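Local coordinates for protein catechol 2,3-dioxygenase (Pseudomonas sp. KL28, PDB 3HPY) that probably catalyses the iron-dependent extradiol ring cleavage of catechol by dioxygen, giving 2-hydroxy-6-oxohexa-2,4-dienoate, at residues Lys81-Leu86 / Thr93-Ala98; Arg109-Leu112 / His116-Glu119. One frame throughout, in Å; residues are numbered along the deposited sequence.

Contact 1 (Lys81-Leu86 / Thr93-Ala98)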
ATOM      1  N   LYS C  81      13.102  32.085  27.159  1.00 33.65           N
ATOM      2  CA  LYS C  81      13.080  31.143  28.268  1.00 33.31           C
ATOM      3  C   LYS C  81      14.150  30.055  28.099  1.00 34.29           C
ATOM      4  O   LYS C  81      14.927  29.782  29.020  1.00 34.75           O
ATOM      5  CB  LYS C  81      11.681  30.534  28.345  1.00 33.10           C
ATOM      6  CG  LYS C  81      11.301  29.964  29.689  1.00 34.44           C
ATOM      7  CD  LYS C  81      11.745  28.530  29.837  1.00 35.30           C
ATOM      8  CE  LYS C  81      11.184  27.936  31.121  1.00 36.62           C
ATOM      9  NZ  LYS C  81      11.619  26.522  31.312  1.00 35.50           N
ATOM     10  N   LEU C  82      14.201  29.446  26.919  1.00 33.67           N
ATOM     11  CA  LEU C  82      15.180  28.399  26.655  1.00 32.54           C
ATOM     12  C   LEU C  82      16.615  28.925  26.578  1.00 32.43           C
ATOM     13  O   LEU C  82      17.543  28.280  27.071  1.00 30.56           O
ATOM     14  CB  LEU C  82      14.796  27.648  25.380  1.00 32.44           C
ATOM     15  CG  LEU C  82      13.517  26.848  25.633  1.00 31.03           C
ATOM     16  CD1 LEU C  82      12.888  26.413  24.320  1.00 32.66           C
ATOM     17  CD2 LEU C  82      13.849  25.652  26.515  1.00 29.37           C
ATOM     18  N   ASP C  83      16.804  30.090  25.967  1.00 33.64           N
ATOM     19  CA  ASP C  83      18.142  30.673  25.894  1.00 34.71           C
ATOM     20  C   ASP C  83      18.658  30.764  27.338  1.00 35.21           C
ATOM     21  O   ASP C  83      19.769  30.330  27.633  1.00 35.35           O
ATOM     22  CB  ASP C  83      18.077  32.069  25.249  1.00 36.75           C
ATOM     23  CG  ASP C  83      19.459  32.696  25.024  1.00 38.28           C
ATOM     24  OD1 ASP C  83      19.500  33.909  24.734  1.00 40.42           O
ATOM     25  OD2 ASP C  83      20.491  31.996  25.125  1.00 39.12           O
ATOM     26  N   ALA C  84      17.833  31.296  28.243  1.00 35.43           N
ATOM     27  CA  ALA C  84      18.218  31.448  29.649  1.00 34.74           C
ATOM     28  C   ALA C  84      18.551  30.132  30.343  1.00 35.30           C
ATOM     29  O   ALA C  84      19.501  30.059  31.124  1.00 33.83           O
ATOM     30  CB  ALA C  84      17.120  32.162  30.420  1.00 34.82           C
ATOM     31  N   ASP C  85      17.763  29.097  30.066  1.00 35.95           N
ATOM     32  CA  ASP C  85      17.988  27.791  30.675  1.00 36.42           C
ATOM     33  C   ASP C  85      19.275  27.167  30.146  1.00 35.00           C
ATOM     34  O   ASP C  85      19.928  26.391  30.839  1.00 34.30           O
ATOM     35  CB  ASP C  85      16.812  26.855  30.392  1.00 37.27           C
ATOM     36  CG  ASP C  85      15.487  27.408  30.899  1.00 40.06           C
ATOM     37  OD1 ASP C  85      15.467  28.000  32.000  1.00 41.27           O
ATOM     38  OD2 ASP C  85      14.460  27.241  30.204  1.00 39.62           O
ATOM     39  N   LEU C  86      19.632  27.501  28.910  1.00 35.25           N
ATOM     40  CA  LEU C  86      20.854  26.971  28.318  1.00 34.78           C
ATOM     41  C   LEU C  86      22.059  27.622  28.991  1.00 35.57           C
ATOM     42  O   LEU C  86      23.068  26.966  29.259  1.00 34.09           O
ATOM     43  CB  LEU C  86      20.883  27.241  26.811  1.00 34.03           C
ATOM     44  CG  LEU C  86      19.961  26.369  25.950  1.00 33.69           C
ATOM     45  CD1 LEU C  86      19.840  26.971  24.559  1.00 33.80           C
ATOM     46  CD2 LEU C  86      20.500  24.945  25.888  1.00 32.05           C
ATOM     47  N   THR C  93      25.676  30.717  24.578  1.00 40.79           N
ATOM     48  CA  THR C  93      24.758  30.901  23.467  1.00 39.90           C
ATOM     49  C   THR C  93      25.078  32.125  22.620  1.00 40.23           C
ATOM     50  O   THR C  93      25.624  33.118  23.110  1.00 39.59           O
ATOM     51  CB  THR C  93      23.298  31.020  23.963  1.00 39.65           C
ATOM     52  OG1 THR C  93      23.128  32.252  24.675  1.00 39.24           O
ATOM     53  CG2 THR C  93      22.954  29.864  24.875  1.00 38.04           C
ATOM     54  N   THR C  94      24.722  32.038  21.344  1.00 40.55           N
ATOM     55  CA  THR C  94      24.944  33.116  20.393  1.00 42.76           C
ATOM     56  C   THR C  94      23.592  33.514  19.818  1.00 43.57           C
ATOM     57  O   THR C  94      22.842  32.665  19.340  1.00 43.28           O
ATOM     58  CB  THR C  94      25.840  32.654  19.234  1.00 43.38           C
ATOM     59  OG1 THR C  94      26.998  31.991  19.759  1.00 46.09           O
ATOM     60  CG2 THR C  94      26.276  33.845  18.393  1.00 44.51           C
ATOM     61  N   ARG C  95      23.270  34.801  19.860  1.00 43.79           N
ATOM     62  CA  ARG C  95      21.990  35.239  19.326  1.00 44.34           C
ATOM     63  C   ARG C  95      22.132  35.791  17.909  1.00 43.63           C
ATOM     64  O   ARG C  95      22.554  36.931  17.720  1.00 44.10           O
ATOM     65  CB  ARG C  95      21.377  36.291  20.253  1.00 46.17           C
ATOM     66  CG  ARG C  95      20.137  36.967  19.699  1.00 48.78           C
ATOM     67  CD  ARG C  95      18.910  36.061  19.701  1.00 49.85           C
ATOM     68  NE  ARG C  95      18.138  36.168  20.938  1.00 50.01           N
ATOM     69  CZ  ARG C  95      18.421  35.523  22.063  1.00 49.99           C
ATOM     70  NH1 ARG C  95      19.467  34.706  22.124  1.00 50.12           N
ATOM     71  NH2 ARG C  95      17.653  35.699  23.131  1.00 49.48           N
ATOM     72  N   ILE C  96      21.802  34.972  16.912  1.00 42.55           N
ATOM     73  CA  ILE C  96      21.871  35.400  15.516  1.00 40.62           C
ATOM     74  C   ILE C  96      20.691  36.332  15.253  1.00 41.00           C
ATOM     75  O   ILE C  96      19.536  35.969  15.498  1.00 41.20           O
ATOM     76  CB  ILE C  96      21.770  34.211  14.527  1.00 40.82           C
ATOM     77  CG1 ILE C  96      23.007  33.315  14.624  1.00 41.70           C
ATOM     78  CG2 ILE C  96      21.654  34.730  13.099  1.00 37.79           C
ATOM     79  CD1 ILE C  96      23.087  32.478  15.882  1.00 43.42           C
ATOM     80  N   PRO C  97      20.962  37.541  14.739  1.00 40.07           N
ATOM     81  CA  PRO C  97      19.907  38.519  14.452  1.00 39.72           C
ATOM     82  C   PRO C  97      18.880  38.113  13.398  1.00 39.32           C
ATOM     83  O   PRO C  97      19.168  37.343  12.480  1.00 38.80           O
ATOM     84  CB  PRO C  97      20.697  39.765  14.049  1.00 39.87           C
ATOM     85  CG  PRO C  97      21.947  39.187  13.441  1.00 39.22           C
ATOM     86  CD  PRO C  97      22.290  38.082  14.392  1.00 39.09           C
ATOM     87  N   ALA C  98      17.675  38.655  13.540  1.00 38.84           N
ATOM     88  CA  ALA C  98      16.593  38.371  12.614  1.00 38.58           C
ATOM     89  C   ALA C  98      16.926  38.939  11.247  1.00 39.29           C
ATOM     90  O   ALA C  98      17.389  40.075  11.129  1.00 39.24           O
ATOM     91  CB  ALA C  98      15.297  38.975  13.127  1.00 38.09           C
TER
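Asp83 carries most of this contact, its two carboxylate oxygens divided between Thr93 and Arg95. The segments belong to the helix and the next strand of a beta-alpha-beta-beta-beta module, the repeating unit of the vicinal oxygen chelate fold: helix 76-89 turns back into strand 93-96, and the two local axes run nearly antiparallel (153°) with a closest approach of 9.7 Å. That spacing is bridged by side chains. At Asp83 the carboxylate is swung away from the residue's own amide nitrogen (chi1 -175°) and directed at the strand. Asp83 OD2 accepts the hydroxyl hydrogen of Thr93 OG1 at 2.7 Å, through the syn lone pair on the side of the other oxygen. Asp83 OD1 is gripped end-on by Arg95 NH1 at 2.7 Å and Arg95 NH2 at 3.0 Å, both nitrogens arriving from the same face of the carboxylate. The oxygen lies at the guanidinium edge, almost in its plane, yet both bonds end on this single atom and the two flat groups are turned 61° apart, unlike a coplanar, two-oxygen salt bridge. The first bond of the Arg95 side chain points neither at the helix nor away from it, and bends at chi2 and chi3 bring the guanidinium to Asp83. Its NH2 also forms a salt bridge with Glu80, and the side chains of Asp83 and Arg95 also touch Val108 of strand 107-111. With Asp83 buried, the arginine and threonine together probably stabilise its charged form. One turn onward, Leu86 adds an apolar touch beside the polar group while its side chain also packs on Leu91 and Val172. Across to the strand, Leu86 CB meets the methyl CG2 of Thr93 at 3.9 Å.

Contact 2 (Arg109-Leu112 / His116-Glu119); sequences RFEL and HLIE
Phe110 and Ile118 face each other as an antiparallel hydrogen-bonded pair. Ile118 N reaches Phe110 O at 2.9 Å with an N-H...O angle of 169°, and the return bond from Phe110 N to Ile118 O measures 3.0 Å. A third backbone bond, from Leu112 N to His116 O, extends the pairing to the turn. Of the non-hydrogen-bonded pairs, Glu111 with Leu117 lies between these bonds and Arg109 with Glu119 beyond them, where Arg109 CA also makes a CA-H...O contact with Ile118 O.

The salt bridge is formed on the face carrying Arg109 and Glu119, whose side chains run alongside each other in the same direction. A single bend in the arginine, at chi3 (-61°), presents its NE edge, and Arg109 NE (3.0 Å) and Arg109 NH2 (2.8 Å) hold Glu119 OE2 side-on. The guanidinium and carboxylate planes are only 4° apart, though OE2 lies somewhat off the guanidinium plane and both bonds are bent. Arg107 adds a further salt bridge to the same OE2, while Arg109 makes a cation-pi contact with Phe68.

These segments form the closing hairpin of the N-terminal module, strands 107-111 and 117-121, the latter hydrogen-bonded on to strand 65-73.

On the face of Phe110 and Ile118, Ile118 CB sits over the ring, shifted toward the rim, 3.5 Å from Phe110 CZ. Leu112 CD1 meets Ile118 CG1 at 3.7 Å, and Leu112 also touches Val165, Ile168 and Phe169 of helix 162-171. On the Arg109 face, Glu111 CG meets Leu117 CD2 at 3.6 Å.

Toward the turn, His116 ND1 is hydrogen-bonded to Ser114 OG and NE2 to Lys213 O of strand 213-220, which also carries the iron ligand His216; the side chains of His116 and His216 are about 11 Å apart.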
ATOM      1  N   ARG C 109      21.740  30.149  18.992  1.00 35.43           N
ATOM      2  CA  ARG C 109      22.597  29.050  18.563  1.00 36.65           C
ATOM      3  C   ARG C 109      23.639  28.702  19.612  1.00 36.57           C
ATOM      4  O   ARG C 109      24.204  29.584  20.251  1.00 35.84           O
ATOM      5  CB  ARG C 109      23.305  29.388  17.245  1.00 37.09           C
ATOM      6  CG  ARG C 109      24.067  28.210  16.639  1.00 38.14           C
ATOM      7  CD  ARG C 109      24.967  28.642  15.487  1.00 39.82           C
ATOM      8  NE  ARG C 109      24.230  29.236  14.372  1.00 38.49           N
ATOM      9  CZ  ARG C 109      24.811  29.755  13.294  1.00 40.40           C
ATOM     10  NH1 ARG C 109      26.133  29.753  13.185  1.00 41.24           N
ATOM     11  NH2 ARG C 109      24.073  30.278  12.322  1.00 41.67           N
ATOM     12  N   PHE C 110      23.877  27.409  19.794  1.00 37.21           N
ATOM     13  CA  PHE C 110      24.859  26.951  20.763  1.00 38.06           C
ATOM     14  C   PHE C 110      25.534  25.694  20.226  1.00 39.25           C
ATOM     15  O   PHE C 110      25.070  25.103  19.246  1.00 39.22           O
ATOM     16  CB  PHE C 110      24.180  26.679  22.109  1.00 38.29           C
ATOM     17  CG  PHE C 110      23.151  25.582  22.066  1.00 39.27           C
ATOM     18  CD1 PHE C 110      23.518  24.254  22.280  1.00 38.38           C
ATOM     19  CD2 PHE C 110      21.810  25.877  21.815  1.00 38.59           C
ATOM     20  CE1 PHE C 110      22.563  23.234  22.248  1.00 37.87           C
ATOM     21  CE2 PHE C 110      20.851  24.864  21.780  1.00 36.91           C
ATOM     22  CZ  PHE C 110      21.229  23.542  21.998  1.00 36.16           C
ATOM     23  N   GLU C 111      26.639  25.297  20.850  1.00 39.06           N
ATOM     24  CA  GLU C 111      27.364  24.113  20.407  1.00 39.36           C
ATOM     25  C   GLU C 111      27.230  23.006  21.444  1.00 39.45           C
ATOM     26  O   GLU C 111      27.321  23.252  22.652  1.00 39.34           O
ATOM     27  CB  GLU C 111      28.849  24.440  20.188  1.00 41.82           C
ATOM     28  CG  GLU C 111      29.633  23.346  19.451  1.00 43.70           C
ATOM     29  CD  GLU C 111      31.134  23.610  19.392  1.00 45.07           C
ATOM     30  OE1 GLU C 111      31.540  24.722  18.984  1.00 44.79           O
ATOM     31  OE2 GLU C 111      31.908  22.694  19.750  1.00 46.05           O
ATOM     32  N   LEU C 112      26.999  21.788  20.966  1.00 37.26           N
ATOM     33  CA  LEU C 112      26.857  20.639  21.847  1.00 37.22           C
ATOM     34  C   LEU C 112      28.214  19.977  22.048  1.00 37.16           C
ATOM     35  O   LEU C 112      29.165  20.244  21.306  1.00 36.04           O
ATOM     36  CB  LEU C 112      25.884  19.613  21.245  1.00 36.72           C
ATOM     37  CG  LEU C 112      24.369  19.854  21.282  1.00 37.16           C
ATOM     38  CD1 LEU C 112      23.680  18.740  20.500  1.00 35.28           C
ATOM     39  CD2 LEU C 112      23.860  19.882  22.720  1.00 37.10           C
ATOM     40  N   HIS C 116      28.267  19.499  17.285  1.00 36.22           N
ATOM     41  CA  HIS C 116      27.239  20.025  16.383  1.00 34.97           C
ATOM     42  C   HIS C 116      26.589  21.302  16.876  1.00 34.60           C
ATOM     43  O   HIS C 116      26.296  21.439  18.063  1.00 35.16           O
ATOM     44  CB  HIS C 116      26.141  18.988  16.153  1.00 34.46           C
ATOM     45  CG  HIS C 116      26.662  17.625  15.846  1.00 33.04           C
ATOM     46  ND1 HIS C 116      27.025  16.733  16.830  1.00 32.38           N
ATOM     47  CD2 HIS C 116      26.949  17.024  14.667  1.00 32.97           C
ATOM     48  CE1 HIS C 116      27.515  15.642  16.272  1.00 32.66           C
ATOM     49  NE2 HIS C 116      27.481  15.793  14.959  1.00 31.97           N
ATOM     50  N   LEU C 117      26.354  22.225  15.951  1.00 33.30           N
ATOM     51  CA  LEU C 117      25.719  23.493  16.278  1.00 33.95           C
ATOM     52  C   LEU C 117      24.203  23.341  16.181  1.00 34.01           C
ATOM     53  O   LEU C 117      23.685  22.852  15.182  1.00 34.51           O
ATOM     54  CB  LEU C 117      26.181  24.587  15.315  1.00 33.74           C
ATOM     55  CG  LEU C 117      27.689  24.709  15.084  1.00 33.24           C
ATOM     56  CD1 LEU C 117      27.973  25.948  14.254  1.00 35.34           C
ATOM     57  CD2 LEU C 117      28.412  24.783  16.413  1.00 33.35           C
ATOM     58  N   ILE C 118      23.499  23.766  17.224  1.00 33.64           N
ATOM     59  CA  ILE C 118      22.045  23.679  17.263  1.00 31.52           C
ATOM     60  C   ILE C 118      21.453  25.084  17.279  1.00 30.85           C
ATOM     61  O   ILE C 118      22.039  26.007  17.838  1.00 30.64           O
ATOM     62  CB  ILE C 118      21.583  22.928  18.525  1.00 29.82           C
ATOM     63  CG1 ILE C 118      22.343  21.608  18.653  1.00 29.32           C
ATOM     64  CG2 ILE C 118      20.087  22.665  18.460  1.00 29.44           C
ATOM     65  CD1 ILE C 118      22.035  20.598  17.572  1.00 27.58           C
ATOM     66  N   GLU C 119      20.293  25.243  16.656  1.00 30.38           N
ATOM     67  CA  GLU C 119      19.630  26.537  16.613  1.00 30.94           C
ATOM     68  C   GLU C 119      18.198  26.432  17.125  1.00 30.79           C
ATOM     69  O   GLU C 119      17.554  25.402  16.967  1.00 32.00           O
ATOM     70  CB  GLU C 119      19.619  27.084  15.183  1.00 32.35           C
ATOM     71  CG  GLU C 119      20.807  27.968  14.831  1.00 30.02           C
ATOM     72  CD  GLU C 119      20.663  28.601  13.467  1.00 29.92           C
ATOM     73  OE1 GLU C 119      19.512  28.793  13.018  1.00 25.34           O
ATOM     74  OE2 GLU C 119      21.699  28.924  12.842  1.00 33.17           O
TER

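Contact 1 closes before contact 2 opens along the chain, and their centres lie 10 Å apart within one N-terminal family module. Strand 93-96, at the margin of its sheet within this chain, neighbours strand 107-111, which in turn pairs with strand 117-121. The two contacts touch directly: Thr94 N lies 2.7 Å from Arg109 O, a probable hydrogen bond between neighbouring strands, and Leu86 CD1 packs 3.6 Å from Phe110 CD2, bringing the helix onto the hairpin. Contact 1 joins helix 76-89 to edge strand 93-96, and contact 2 pairs the next two strands; the iron ligands His154, His216 and Glu267 all come from the later part of the chain.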